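Local coordinates for major capsid protein (Paramecium bursaria Chlorella virus 1, PDB 5TIP), which self-assembles as trimers into the icosahedral outer capsid of a large chlorella virus and carries N-linked glycans, at residues Asn136-Leu139 against Val140-Lys144; Leu277-Pro281 against Gly282-Gly286. All blocks are in the same frame, centred on the assembly; numbering follows the deposited sequence.

Interaction 1 (Asn136-Leu139 against Val140-Lys144); sequences NNEL and VGAQK. With GLA (alpha-D-galactopyranose), chain G; FUC (alpha-L-fucopyranose), chain F; XYP (beta-D-xylopyranose), chain B.
Leu139 and Ala142 close a type II beta turn, the amide N of Ala142 donating to Leu139 O at 3.2 Å with the donor tilted 31° from the carbonyl plane. Gly141, third in the turn, has phi 85°, where a side chain would jam against the preceding carbonyl oxygen. Across the mouth of the turn Glu138 CB lies 3.7 Å from Ala142 CB, the small methyl leaving room for the Glu138 chain. That chain bends at chi2 (87°) and turns its carboxylate back to the chain two residues earlier: OE1 accepts from Asn136 N at 3.0 Å, from the syn side but tilted out of the carboxylate plane. The other oxygen, OE2, accepts from a water 2.6 Å away, which also donates to Asn136 OD1 and accepts from Lys144 NZ. Lys144, fully extended, thus meets Glu138 through water, their charged atoms OE2 and NZ being 4.9 Å apart; NZ also bonds to the carbonyls of Arg130 and Asp133. On the sugar side Leu139 CD2 approaches xylose O3 at 3.5 Å, and Asn137 CG lies near the fucose methyl. This is a tight turn leading from a loop into strand 143-149, with Asn137 and Leu139 lining a glycan pocket.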
# COMPACT_ATOMS: atom_id res chain seq x y z
N ASN A 136 -9.21 -19.77 -4.52
CA ASN A 136 -9.81 -19.79 -5.85
C ASN A 136 -10.96 -20.79 -5.94
O ASN A 136 -11.20 -21.38 -7.00
CB ASN A 136 -8.76 -20.07 -6.92
CG ASN A 136 -7.73 -18.96 -7.02
OD1 ASN A 136 -6.61 -19.09 -6.52
ND2 ASN A 136 -8.11 -17.86 -7.65
N ASN A 137 -11.68 -20.99 -4.83
CA ASN A 137 -12.90 -21.80 -4.80
C ASN A 137 -12.62 -23.26 -5.19
O ASN A 137 -13.42 -23.89 -5.88
CB ASN A 137 -13.98 -21.20 -5.70
CG ASN A 137 -14.20 -19.72 -5.44
OD1 ASN A 137 -14.02 -19.25 -4.32
ND2 ASN A 137 -14.58 -18.99 -6.48
N GLU A 138 -11.48 -23.78 -4.76
CA GLU A 138 -11.12 -25.15 -5.11
C GLU A 138 -12.04 -26.15 -4.42
O GLU A 138 -12.63 -25.88 -3.37
CB GLU A 138 -9.66 -25.43 -4.74
CG GLU A 138 -8.64 -24.70 -5.61
CD GLU A 138 -8.31 -23.31 -5.10
OE1 GLU A 138 -9.10 -22.75 -4.32
OE2 GLU A 138 -7.24 -22.78 -5.48
N LEU A 139 -12.15 -27.33 -5.02
CA LEU A 139 -13.07 -28.36 -4.57
C LEU A 139 -12.31 -29.48 -3.85
O LEU A 139 -11.09 -29.42 -3.66
CB LEU A 139 -13.88 -28.92 -5.74
CG LEU A 139 -14.67 -27.90 -6.56
CD1 LEU A 139 -15.24 -28.55 -7.81
CD2 LEU A 139 -15.77 -27.29 -5.71
N VAL A 140 -13.05 -30.51 -3.45
CA VAL A 140 -12.46 -31.65 -2.76
C VAL A 140 -11.37 -32.26 -3.62
O VAL A 140 -11.51 -32.38 -4.85
CB VAL A 140 -13.54 -32.69 -2.41
CG1 VAL A 140 -12.94 -33.85 -1.63
CG2 VAL A 140 -14.67 -32.04 -1.63
N GLY A 141 -10.26 -32.64 -2.99
CA GLY A 141 -9.18 -33.30 -3.68
C GLY A 141 -8.18 -32.39 -4.35
O GLY A 141 -7.24 -32.88 -4.98
N ALA A 142 -8.37 -31.08 -4.22
CA ALA A 142 -7.45 -30.12 -4.80
C ALA A 142 -6.14 -30.16 -4.02
O ALA A 142 -6.14 -30.09 -2.80
CB ALA A 142 -8.04 -28.73 -4.77
N GLN A 143 -5.03 -30.29 -4.74
CA GLN A 143 -3.72 -30.34 -4.10
C GLN A 143 -2.98 -29.05 -4.42
O GLN A 143 -3.01 -28.57 -5.54
CB GLN A 143 -2.91 -31.54 -4.59
CG GLN A 143 -1.78 -31.93 -3.65
CD GLN A 143 -0.84 -32.95 -4.26
OE1 GLN A 143 -0.66 -32.99 -5.47
NE2 GLN A 143 -0.25 -33.78 -3.42
N LYS A 144 -2.30 -28.51 -3.42
CA LYS A 144 -1.58 -27.26 -3.61
C LYS A 144 -0.36 -27.16 -2.71
O LYS A 144 -0.36 -27.66 -1.59
CB LYS A 144 -2.53 -26.09 -3.34
CG LYS A 144 -1.88 -24.71 -3.38
CD LYS A 144 -2.91 -23.62 -3.14
CE LYS A 144 -2.28 -22.24 -3.23
NZ LYS A 144 -3.27 -21.14 -3.10
C1 GLA G . -13.55 -36.03 -8.76
C2 GLA G . -14.20 -34.67 -8.65
C3 GLA G . -13.11 -33.60 -8.70
C4 GLA G . -12.15 -33.84 -7.55
C5 GLA G . -11.56 -35.24 -7.64
C6 GLA G . -10.63 -35.54 -6.47
O2 GLA G . -15.10 -34.52 -9.76
O3 GLA G . -13.65 -32.28 -8.59
O4 GLA G . -12.89 -33.72 -6.33
O5 GLA G . -12.61 -36.21 -7.69
O6 GLA G . -9.89 -36.75 -6.72
C1 FUC F . -18.40 -20.40 -0.43
C2 FUC F . -19.65 -21.27 -0.45
C3 FUC F . -20.38 -21.04 -1.78
C4 FUC F . -19.43 -21.38 -2.93
C5 FUC F . -18.16 -20.55 -2.78
C6 FUC F . -17.16 -20.88 -3.89
O2 FUC F . -20.50 -20.93 0.65
O3 FUC F . -21.57 -21.83 -1.85
O4 FUC F . -19.14 -22.78 -2.90
O5 FUC F . -17.57 -20.82 -1.51
C1 XYP B . -19.40 -23.40 -4.14
C2 XYP B . -18.92 -24.82 -3.86
C3 XYP B . -19.39 -25.76 -4.96
C4 XYP B . -20.89 -25.61 -5.18
C5 XYP B . -21.26 -24.14 -5.35
O2 XYP B . -17.49 -24.85 -3.78
O3 XYP B . -19.09 -27.11 -4.60
O4 XYP B . -21.29 -26.35 -6.35
O5 XYP B . -20.82 -23.41 -4.21
O HOH W 1 -6.02 -20.89 -4.24

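Interaction 2 (Leu277-Pro281 against Gly282-Gly286); sequences LANIP and GACSG. With BGC (beta-D-glucopyranose), chain E; GLA (alpha-D-galactopyranose), chain C.
The methyl of Ala283 packs against Ile280 CG1, 3.6 Å away, and more loosely against Ala278 CB, at the centre of a loop folded back by a type II beta turn from Ile280 to Ala283. Ile280 holds CG1 between its backbone N and carbonyl carbon, which lets this branch reach the methyl, while its side chain also touches Val395 of helix 392-395. A small residue suits position 283, because its CB is hemmed in by Ala278 O at 3.2 Å as well. Pro281 and Gly282 form the corner: the proline ring restricts phi to the range this corner needs, and Gly282 adopts phi 94°, where a side chain would collide with Pro281 O.

Two backbone hydrogen bonds tie the arms together. Ala283 N donates to Ile280 O at 3.0 Å, closing the turn, with the donor only 20° from the carbonyl plane. Ala278 N reaches Ala283 O from above its carbonyl plane, and Leu277 CA makes a CA-H...O contact with the same oxygen. Cys284 lies alongside the other arm, its SG 3.2 Å from Ala278 O and its CB loosely packed on Leu277 CB.

Toward the polar edge, Asn279 is the centre of an inverse gamma turn and carries an N-linked glycan. Its CG is anti to the backbone N (chi1 -167°), which puts the amide where ND2 can carry the sugar and OD1 accepts from the amide of Gly288, a bond that helps fix the amide's rotation. Beyond Cys284, the chain borders a second sugar: Gly286 N donates to galactose O3 at 2.7 Å and weakly to O4. At the glycosylation site itself, Asn279 ND2 is joined covalently to C1 of glucose at 1.5 Å.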
# COMPACT_ATOMS: atom_id res chain seq x y z
N LEU A 277 -20.11 -15.71 16.10
CA LEU A 277 -20.83 -16.15 14.92
C LEU A 277 -22.26 -15.62 14.96
O LEU A 277 -22.89 -15.57 16.02
CB LEU A 277 -20.84 -17.68 14.83
CG LEU A 277 -19.48 -18.39 14.89
CD1 LEU A 277 -19.66 -19.90 14.79
CD2 LEU A 277 -18.56 -17.88 13.80
N ALA A 278 -22.77 -15.23 13.79
CA ALA A 278 -24.10 -14.66 13.70
C ALA A 278 -24.69 -14.98 12.33
O ALA A 278 -23.98 -15.33 11.39
CB ALA A 278 -24.09 -13.14 13.94
N ASN A 279 -26.01 -14.83 12.24
CA ASN A 279 -26.75 -15.13 11.01
C ASN A 279 -26.77 -13.93 10.06
O ASN A 279 -27.81 -13.47 9.62
CB ASN A 279 -28.16 -15.58 11.37
CG ASN A 279 -28.91 -16.22 10.20
OD1 ASN A 279 -28.40 -16.33 9.09
ND2 ASN A 279 -30.12 -16.68 10.49
N ILE A 280 -25.58 -13.41 9.77
CA ILE A 280 -25.39 -12.38 8.75
C ILE A 280 -24.35 -12.91 7.78
O ILE A 280 -23.49 -13.70 8.18
CB ILE A 280 -24.98 -11.03 9.37
CG1 ILE A 280 -23.72 -11.19 10.22
CG2 ILE A 280 -26.13 -10.45 10.18
CD1 ILE A 280 -23.25 -9.90 10.86
N PRO A 281 -24.39 -12.51 6.49
CA PRO A 281 -23.49 -13.12 5.49
C PRO A 281 -22.02 -13.09 5.88
O PRO A 281 -21.45 -12.02 6.14
CB PRO A 281 -23.75 -12.27 4.24
CG PRO A 281 -25.15 -11.79 4.41
CD PRO A 281 -25.32 -11.54 5.88
N GLY A 282 -21.40 -14.27 5.91
CA GLY A 282 -20.00 -14.39 6.25
C GLY A 282 -19.70 -14.66 7.71
O GLY A 282 -18.53 -14.88 8.05
N ALA A 283 -20.71 -14.66 8.58
CA ALA A 283 -20.49 -14.80 10.01
C ALA A 283 -20.89 -16.16 10.57
O ALA A 283 -20.59 -16.44 11.73
CB ALA A 283 -21.26 -13.71 10.77
N CYS A 284 -21.54 -17.01 9.78
CA CYS A 284 -21.85 -18.37 10.22
C CYS A 284 -22.10 -19.23 9.00
O CYS A 284 -22.23 -18.74 7.88
CB CYS A 284 -23.07 -18.40 11.16
SG CYS A 284 -24.67 -18.27 10.32
N SER A 285 -22.17 -20.54 9.23
CA SER A 285 -22.36 -21.49 8.14
C SER A 285 -23.76 -21.34 7.55
O SER A 285 -24.76 -21.41 8.27
CB SER A 285 -22.14 -22.92 8.63
OG SER A 285 -22.29 -23.85 7.58
N GLY A 286 -23.83 -21.13 6.24
CA GLY A 286 -25.11 -20.99 5.56
C GLY A 286 -25.90 -19.76 5.95
O GLY A 286 -27.13 -19.79 5.90
C2 BGC E . -32.18 -17.68 10.00
C3 BGC E . -33.29 -17.93 8.99
C4 BGC E . -33.58 -16.63 8.25
C5 BGC E . -32.30 -16.03 7.67
C6 BGC E . -32.61 -14.68 7.02
C1 BGC E . -30.95 -17.05 9.35
O2 BGC E . -31.82 -18.92 10.61
O3 BGC E . -34.47 -18.31 9.68
O4 BGC E . -34.52 -16.87 7.20
O5 BGC E . -31.31 -15.84 8.68
O6 BGC E . -31.40 -14.10 6.52
C1 GLA C . -21.12 -22.02 1.35
C2 GLA C . -22.04 -21.26 2.29
C3 GLA C . -21.25 -20.59 3.40
C4 GLA C . -20.34 -21.61 4.08
C5 GLA C . -19.50 -22.35 3.05
C6 GLA C . -18.65 -23.42 3.72
O2 GLA C . -22.77 -20.27 1.56
O3 GLA C . -22.15 -20.04 4.37
O4 GLA C . -21.12 -22.54 4.83
O5 GLA C . -20.35 -22.96 2.08
O6 GLA C . -17.98 -22.86 4.85

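Overall arrangement
Interactions 1 and 2 are both type II turns with glycine at the third position, one in the N-terminal and one in the C-terminal jelly roll of the double jelly-roll fold known for this capsid family, and they do not touch: their centres lie 23 Å apart and their nearest atoms about 13 Å. Glycan connects them instead. Asn137 and Leu139 of interaction 1 and Cys284, Ser285 and Gly286 of interaction 2 belong to the same glycan pocket, which also includes the glycosylated Asn301. Interaction 2 bears a further glycan on its own Asn279, whereas interaction 1 also faces the second subunit, where Leu139 and Ala142 pack on Leu396 of that chain; no other protein chain touches 277-286.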